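Side-chain contact in uncharacterized ParM protein (Staphylococcus aureus, PDB 3JS6), which probably polymerises into actin-like filaments that segregate plasmid DNA to daughter cells: residues F324-V327 against R328-K332. Numbering follows the deposited sequence.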
loop_
_atom_site.group_PDB
_atom_site.type_symbol
_atom_site.label_atom_id
_atom_site.label_comp_id
_atom_site.label_asym_id
_atom_site.label_seq_id
_atom_site.Cartn_x
_atom_site.Cartn_y
_atom_site.Cartn_z
ATOM N N PHE A 324 -5.633 -2.944 -2.474
ATOM C CA PHE A 324 -5.344 -3.933 -1.435
ATOM C C PHE A 324 -4.482 -5.153 -1.855
ATOM O O PHE A 324 -4.237 -6.068 -1.045
ATOM C CB PHE A 324 -6.664 -4.387 -0.818
ATOM C CG PHE A 324 -7.364 -3.296 -0.029
ATOM C CD1 PHE A 324 -8.469 -2.625 -0.555
ATOM C CD2 PHE A 324 -6.882 -2.921 1.218
ATOM C CE1 PHE A 324 -9.091 -1.580 0.163
ATOM C CE2 PHE A 324 -7.492 -1.877 1.949
ATOM C CZ PHE A 324 -8.598 -1.208 1.415
ATOM N N SER A 325 -4.022 -5.165 -3.101
ATOM C CA SER A 325 -3.202 -6.276 -3.604
ATOM C C SER A 325 -1.985 -6.584 -2.747
ATOM O O SER A 325 -1.741 -7.747 -2.425
ATOM C CB SER A 325 -2.724 -6.014 -5.041
ATOM O OG SER A 325 -3.664 -6.484 -5.988
ATOM N N ASN A 326 -1.205 -5.557 -2.405
ATOM C CA ASN A 326 -0.013 -5.769 -1.576
ATOM C C ASN A 326 -0.401 -6.410 -0.242
ATOM O O ASN A 326 0.171 -7.426 0.159
ATOM C CB ASN A 326 0.706 -4.439 -1.293
ATOM C CG ASN A 326 1.621 -3.991 -2.450
ATOM O OD1 ASN A 326 1.983 -2.817 -2.553
ATOM N ND2 ASN A 326 2.000 -4.922 -3.297
ATOM N N VAL A 327 -1.383 -5.818 0.441
ATOM C CA VAL A 327 -1.808 -6.346 1.727
ATOM C C VAL A 327 -2.318 -7.789 1.646
ATOM O O VAL A 327 -2.035 -8.585 2.537
ATOM C CB VAL A 327 -2.870 -5.415 2.348
ATOM C CG1 VAL A 327 -3.651 -6.135 3.407
ATOM C CG2 VAL A 327 -2.173 -4.211 2.961
ATOM N N ARG A 328 -3.079 -8.127 0.606
ATOM C CA ARG A 328 -3.574 -9.494 0.473
ATOM C C ARG A 328 -2.385 -10.413 0.274
ATOM O O ARG A 328 -2.416 -11.553 0.712
ATOM C CB ARG A 328 -4.544 -9.660 -0.720
ATOM C CG ARG A 328 -5.917 -8.926 -0.563
ATOM C CD ARG A 328 -6.910 -9.308 -1.671
ATOM N NE ARG A 328 -6.463 -8.933 -3.009
ATOM C CZ ARG A 328 -6.730 -7.800 -3.651
ATOM N NH1 ARG A 328 -7.480 -6.854 -3.111
ATOM N NH2 ARG A 328 -6.213 -7.611 -4.850
ATOM N N GLY A 329 -1.334 -9.927 -0.388
ATOM C CA GLY A 329 -0.163 -10.764 -0.592
ATOM C C GLY A 329 0.612 -10.941 0.704
ATOM O O GLY A 329 1.038 -12.055 1.035
ATOM N N TYR A 330 0.810 -9.851 1.439
ATOM C CA TYR A 330 1.541 -9.912 2.710
ATOM C C TYR A 330 0.778 -10.800 3.692
ATOM O O TYR A 330 1.385 -11.536 4.471
ATOM C CB TYR A 330 1.687 -8.522 3.358
ATOM C CG TYR A 330 2.370 -7.463 2.514
ATOM C CD1 TYR A 330 2.121 -6.107 2.752
ATOM C CD2 TYR A 330 3.274 -7.808 1.502
ATOM C CE1 TYR A 330 2.751 -5.102 2.016
ATOM C CE2 TYR A 330 3.916 -6.808 0.750
ATOM C CZ TYR A 330 3.647 -5.460 1.018
ATOM O OH TYR A 330 4.274 -4.457 0.307
ATOM N N GLU A 331 -0.552 -10.731 3.659
ATOM C CA GLU A 331 -1.361 -11.539 4.583
ATOM C C GLU A 331 -1.079 -13.036 4.435
ATOM O O GLU A 331 -1.008 -13.760 5.430
ATOM C CB GLU A 331 -2.838 -11.264 4.369
ATOM C CG GLU A 331 -3.750 -12.092 5.242
ATOM C CD GLU A 331 -5.204 -11.674 5.098
ATOM O OE1 GLU A 331 -5.712 -11.671 3.955
ATOM O OE2 GLU A 331 -5.838 -11.349 6.129
ATOM N N LYS A 332 -0.904 -13.499 3.201
ATOM C CA LYS A 332 -0.597 -14.914 2.975
ATOM C C LYS A 332 0.727 -15.315 3.653
ATOM O O LYS A 332 0.827 -16.385 4.252
ATOM C CB LYS A 332 -0.571 -15.210 1.473
ATOM C CG LYS A 332 -1.956 -15.053 0.837
ATOM C CD LYS A 332 -1.884 -15.055 -0.684
ATOM C CE LYS A 332 -3.259 -14.852 -1.294
ATOM N NZ LYS A 332 -3.192 -14.959 -2.787
#
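Arg-328, in the first turn of the C-terminal helix 325-342, folds back so that its guanidinium lies against Phe-324 and Ser-325; the helix packs on strands 4-11 and 15-20 of this actin-like fold. The tight part is the Tyr-330 ring. One face lies over the backbone of Asn-326, whose O sits 3.2 Å from Tyr-330 CG and also accepts a hydrogen bond from Tyr-330 N at 2.8 Å. The Asn-326 side chain runs alongside the ring in the same direction, its amide only 14° from the ring plane, and CB comes within 3.9 Å of Tyr-330 CZ. The Val-327 side chain touches Ala-8, Asp-10, Lys-17 and Lys-19, as Glu-331, one turn on, pairs with Lys-19. On the looser side only Arg-328 is partly exposed, while Phe-324 and Ser-325 beside it are buried. A bend at chi3 (-63°) swings the guanidinium back toward the helix start, one face over Phe-324 C and Ser-325 N, both offset toward its rim. It makes no hydrogen bond to Ser-325; instead NH2 forms a salt bridge with Asp-169, whose OD2 also bonds Ser-325 OG. Asp-169 thus joins Ser-325 and Arg-328, and Arg-328 NH1, bonded to Asp-321 O, lies 3.5 Å from Phe-324 CB.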